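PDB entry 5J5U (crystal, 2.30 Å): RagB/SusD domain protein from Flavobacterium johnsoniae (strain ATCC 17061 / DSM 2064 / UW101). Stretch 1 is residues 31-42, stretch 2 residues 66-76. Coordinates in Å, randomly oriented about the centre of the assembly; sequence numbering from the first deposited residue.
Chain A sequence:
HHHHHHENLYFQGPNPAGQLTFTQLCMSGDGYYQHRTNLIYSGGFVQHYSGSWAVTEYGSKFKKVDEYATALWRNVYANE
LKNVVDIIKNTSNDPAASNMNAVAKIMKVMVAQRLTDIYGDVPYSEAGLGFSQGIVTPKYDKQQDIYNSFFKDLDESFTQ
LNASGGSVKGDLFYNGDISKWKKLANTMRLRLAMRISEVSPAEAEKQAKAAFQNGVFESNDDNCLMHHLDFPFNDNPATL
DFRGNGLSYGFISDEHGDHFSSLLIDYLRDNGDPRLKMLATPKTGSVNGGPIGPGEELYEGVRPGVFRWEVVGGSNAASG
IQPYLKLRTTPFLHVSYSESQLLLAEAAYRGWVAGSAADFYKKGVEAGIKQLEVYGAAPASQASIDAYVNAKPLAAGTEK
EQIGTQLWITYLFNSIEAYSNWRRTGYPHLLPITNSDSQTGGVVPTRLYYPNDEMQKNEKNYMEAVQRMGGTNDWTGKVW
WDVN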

# COMPACT_ATOMS: atom_id res chain seq x y z
N GLY A 31 5.13 -6.45 -12.91
CA GLY A 31 3.87 -5.94 -13.41
C GLY A 31 2.76 -6.95 -13.23
O GLY A 31 1.58 -6.58 -13.19
N TYR A 32 3.15 -8.22 -13.12
CA TYR A 32 2.18 -9.30 -12.97
C TYR A 32 1.29 -9.11 -11.73
O TYR A 32 0.07 -9.21 -11.84
CB TYR A 32 2.89 -10.66 -12.93
CG TYR A 32 1.95 -11.84 -12.95
CD1 TYR A 32 1.64 -12.53 -11.78
CD2 TYR A 32 1.33 -12.23 -14.13
CE1 TYR A 32 0.76 -13.60 -11.80
CE2 TYR A 32 0.45 -13.29 -14.16
CZ TYR A 32 0.16 -13.96 -13.00
OH TYR A 32 -0.71 -15.02 -13.02
N TYR A 33 1.85 -8.81 -10.56
CA TYR A 33 0.94 -8.61 -9.41
C TYR A 33 0.68 -7.16 -9.08
O TYR A 33 -0.25 -6.87 -8.32
CB TYR A 33 1.41 -9.34 -8.14
CG TYR A 33 2.65 -8.86 -7.44
CD1 TYR A 33 2.65 -7.70 -6.68
CD2 TYR A 33 3.82 -9.61 -7.49
CE1 TYR A 33 3.82 -7.27 -6.00
CE2 TYR A 33 4.97 -9.21 -6.83
CZ TYR A 33 4.97 -8.05 -6.09
OH TYR A 33 6.11 -7.68 -5.44
N GLN A 34 1.46 -6.24 -9.62
CA GLN A 34 1.09 -4.82 -9.50
C GLN A 34 -0.20 -4.59 -10.24
O GLN A 34 -1.08 -3.84 -9.79
CB GLN A 34 2.18 -3.89 -10.05
CG GLN A 34 3.43 -3.84 -9.22
CD GLN A 34 3.20 -3.22 -7.85
OE1 GLN A 34 2.25 -2.46 -7.63
NE2 GLN A 34 4.09 -3.54 -6.92
N HIS A 35 -0.33 -5.25 -11.39
CA HIS A 35 -1.54 -5.10 -12.17
C HIS A 35 -2.72 -5.77 -11.45
O HIS A 35 -3.81 -5.21 -11.35
CB HIS A 35 -1.34 -5.71 -13.58
CG HIS A 35 -2.39 -5.33 -14.57
ND1 HIS A 35 -2.44 -5.86 -15.84
CD2 HIS A 35 -3.44 -4.48 -14.48
CE1 HIS A 35 -3.48 -5.35 -16.49
NE2 HIS A 35 -4.10 -4.51 -15.68
N ARG A 36 -2.50 -6.98 -10.94
CA ARG A 36 -3.61 -7.78 -10.42
C ARG A 36 -3.94 -7.49 -8.94
O ARG A 36 -5.11 -7.35 -8.58
CB ARG A 36 -3.29 -9.27 -10.62
CG ARG A 36 -3.32 -9.70 -12.08
CD ARG A 36 -2.57 -11.02 -12.33
NE ARG A 36 -2.68 -11.44 -13.73
CZ ARG A 36 -1.98 -10.92 -14.73
NH1 ARG A 36 -1.09 -9.97 -14.49
NH2 ARG A 36 -2.17 -11.34 -15.98
N THR A 37 -2.93 -7.35 -8.09
CA THR A 37 -3.18 -7.19 -6.67
C THR A 37 -3.28 -5.73 -6.24
O THR A 37 -4.12 -5.39 -5.42
CB THR A 37 -2.08 -7.85 -5.82
OG1 THR A 37 -1.78 -9.14 -6.37
CG2 THR A 37 -2.56 -8.02 -4.39
N ASN A 38 -2.43 -4.88 -6.81
CA ASN A 38 -2.43 -3.45 -6.51
C ASN A 38 -3.54 -2.72 -7.29
O ASN A 38 -4.51 -2.20 -6.68
CB ASN A 38 -1.04 -2.85 -6.84
CG ASN A 38 -0.91 -1.34 -6.54
OD1 ASN A 38 -1.86 -0.65 -6.12
ND2 ASN A 38 0.29 -0.81 -6.78
N LEU A 39 -3.43 -2.74 -8.61
CA LEU A 39 -4.35 -1.98 -9.46
C LEU A 39 -5.77 -2.54 -9.44
O LEU A 39 -6.68 -1.87 -9.03
CB LEU A 39 -3.83 -1.93 -10.91
CG LEU A 39 -4.56 -1.06 -11.97
CD1 LEU A 39 -5.04 0.26 -11.37
CD2 LEU A 39 -3.70 -0.77 -13.21
N ILE A 40 -5.94 -3.78 -9.86
CA ILE A 40 -7.29 -4.30 -10.09
C ILE A 40 -8.04 -4.57 -8.80
O ILE A 40 -9.09 -3.97 -8.56
CB ILE A 40 -7.27 -5.60 -10.95
CG1 ILE A 40 -6.88 -5.29 -12.39
CG2 ILE A 40 -8.64 -6.27 -10.91
CD1 ILE A 40 -6.46 -6.51 -13.21
N TYR A 41 -7.54 -5.47 -7.96
CA TYR A 41 -8.33 -5.85 -6.78
C TYR A 41 -8.20 -4.84 -5.62
O TYR A 41 -9.22 -4.26 -5.22
CB TYR A 41 -7.97 -7.25 -6.30
CG TYR A 41 -8.77 -8.36 -6.98
CD1 TYR A 41 -10.07 -8.14 -7.42
CD2 TYR A 41 -8.21 -9.61 -7.19
CE1 TYR A 41 -10.79 -9.15 -8.05
CE2 TYR A 41 -8.92 -10.63 -7.81
CZ TYR A 41 -10.20 -10.40 -8.24
OH TYR A 41 -10.89 -11.41 -8.87
N SER A 42 -6.99 -4.58 -5.09
CA SER A 42 -6.90 -3.61 -3.97
C SER A 42 -7.44 -2.25 -4.39
O SER A 42 -8.27 -1.66 -3.70
CB SER A 42 -5.46 -3.44 -3.45
OG SER A 42 -5.02 -4.59 -2.76
N ASP A 66 -9.20 -16.48 -10.36
CA ASP A 66 -8.20 -17.17 -9.54
C ASP A 66 -6.81 -16.59 -9.72
O ASP A 66 -6.10 -16.36 -8.76
CB ASP A 66 -8.15 -18.68 -9.85
CG ASP A 66 -9.42 -19.40 -9.46
OD1 ASP A 66 -10.18 -18.85 -8.63
OD2 ASP A 66 -9.66 -20.52 -9.98
N GLU A 67 -6.43 -16.40 -10.96
CA GLU A 67 -5.12 -15.87 -11.29
C GLU A 67 -4.92 -14.49 -10.65
O GLU A 67 -3.82 -14.17 -10.17
CB GLU A 67 -4.96 -15.77 -12.80
CG GLU A 67 -3.64 -15.21 -13.23
CD GLU A 67 -3.61 -14.79 -14.68
OE1 GLU A 67 -4.25 -13.78 -14.99
OE2 GLU A 67 -2.92 -15.46 -15.50
N TYR A 68 -5.99 -13.68 -10.64
CA TYR A 68 -5.88 -12.31 -10.14
C TYR A 68 -5.73 -12.34 -8.65
O TYR A 68 -4.90 -11.64 -8.09
CB TYR A 68 -7.07 -11.46 -10.56
CG TYR A 68 -7.18 -11.18 -12.05
CD1 TYR A 68 -6.20 -11.61 -12.94
CD2 TYR A 68 -8.27 -10.44 -12.57
CE1 TYR A 68 -6.30 -11.35 -14.32
CE2 TYR A 68 -8.37 -10.16 -13.95
CZ TYR A 68 -7.38 -10.62 -14.81
OH TYR A 68 -7.46 -10.38 -16.17
N ALA A 69 -6.51 -13.19 -7.99
CA ALA A 69 -6.46 -13.29 -6.54
C ALA A 69 -5.18 -13.97 -6.03
O ALA A 69 -4.76 -13.67 -4.91
CB ALA A 69 -7.69 -14.04 -6.03
N THR A 70 -4.56 -14.87 -6.83
CA THR A 70 -3.39 -15.58 -6.32
C THR A 70 -2.04 -15.09 -6.87
O THR A 70 -0.99 -15.63 -6.49
CB THR A 70 -3.48 -17.08 -6.62
OG1 THR A 70 -3.46 -17.31 -8.03
CG2 THR A 70 -4.75 -17.68 -6.00
N ALA A 71 -2.07 -14.08 -7.74
CA ALA A 71 -0.85 -13.52 -8.33
C ALA A 71 0.23 -13.07 -7.31
O ALA A 71 1.43 -13.39 -7.47
CB ALA A 71 -1.22 -12.36 -9.24
N LEU A 72 -0.17 -12.32 -6.29
CA LEU A 72 0.76 -11.94 -5.21
C LEU A 72 1.38 -13.20 -4.56
O LEU A 72 2.60 -13.31 -4.45
CB LEU A 72 0.06 -11.10 -4.14
CG LEU A 72 0.90 -10.49 -3.02
CD1 LEU A 72 1.84 -9.46 -3.60
CD2 LEU A 72 0.03 -9.88 -1.94
N TRP A 73 0.54 -14.16 -4.16
CA TRP A 73 1.03 -15.41 -3.58
C TRP A 73 2.11 -16.08 -4.44
O TRP A 73 3.25 -16.31 -4.01
CB TRP A 73 -0.14 -16.36 -3.39
CG TRP A 73 0.21 -17.72 -2.88
CD1 TRP A 73 0.74 -18.76 -3.58
CD2 TRP A 73 -0.01 -18.21 -1.55
NE1 TRP A 73 0.89 -19.86 -2.76
CE2 TRP A 73 0.42 -19.55 -1.52
CE3 TRP A 73 -0.53 -17.64 -0.38
CZ2 TRP A 73 0.35 -20.32 -0.37
CZ3 TRP A 73 -0.60 -18.40 0.76
CH2 TRP A 73 -0.15 -19.74 0.75
N ARG A 74 1.72 -16.37 -5.68
CA ARG A 74 2.57 -17.10 -6.60
C ARG A 74 3.90 -16.40 -6.84
O ARG A 74 4.95 -17.05 -6.81
CB ARG A 74 1.85 -17.30 -7.92
CG ARG A 74 2.78 -17.65 -9.05
CD ARG A 74 2.02 -17.67 -10.36
NE ARG A 74 2.76 -18.39 -11.39
CZ ARG A 74 3.62 -17.82 -12.24
NH1 ARG A 74 3.84 -16.50 -12.19
NH2 ARG A 74 4.26 -18.56 -13.13
N ASN A 75 3.88 -15.08 -7.02
CA ASN A 75 5.12 -14.41 -7.38
C ASN A 75 6.00 -14.09 -6.19
O ASN A 75 7.24 -14.12 -6.29
CB ASN A 75 4.85 -13.15 -8.20
CG ASN A 75 4.68 -13.47 -9.69
OD1 ASN A 75 4.24 -14.55 -10.06
ND2 ASN A 75 5.12 -12.56 -10.54
N VAL A 76 5.39 -13.82 -5.05
CA VAL A 76 6.20 -13.65 -3.85
C VAL A 76 6.92 -14.97 -3.51
O VAL A 76 8.12 -14.96 -3.27
CB VAL A 76 5.36 -13.15 -2.64
CG1 VAL A 76 6.08 -13.44 -1.34
CG2 VAL A 76 5.07 -11.67 -2.77
O HOH W 1 -1.44 -16.28 -10.39
O HOH W 2 -3.18 -11.18 -5.75

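Crossing helices commonly interlock small and large side chains, with polar groups toward the exposed margin. Here the N-to-C directions differ by 130° and the axes come within 7.9 Å. Along the second helix, Glu 67 supplies the negative charge at the exposed margin: its OE1 lies 3.1 Å from Arg 36 NE in a hydrogen-bonded salt bridge, and Arg 36 NH1 is steadied by Tyr 32 O, 3.0 Å away. A water links Tyr 32 OH (3.0 Å) to Glu 67 O (3.2 Å). Tyr 68 follows, its broad ring taking Ile 40 CD1 over one face, 4.2 Å from CE2, while its CB meets Tyr 41 CE2 at 3.4 Å. Ala 71 is a knob, its methyl set among Tyr 32, Tyr 33, Arg 36 and Thr 37; CB is 3.5 Å from Tyr 32 CE1. At the kink, where the N of Leu 72 lacks its bond to the preceding turn, a second water fills in, accepting from Leu 72 N (3.3 Å), donating to Tyr 68 O (2.9 Å) and bonding Thr 37 OG1 (2.6 Å). Leu 72 then lays CD1 over the Tyr 33 ring, 3.9 Å from its centroid, a CH-pi contact. Finally, Arg 74 and Asn 75 join Glu 67 and Ala 71 around Tyr 32, the reciprocal knob, completing 736 Å² of buried surface.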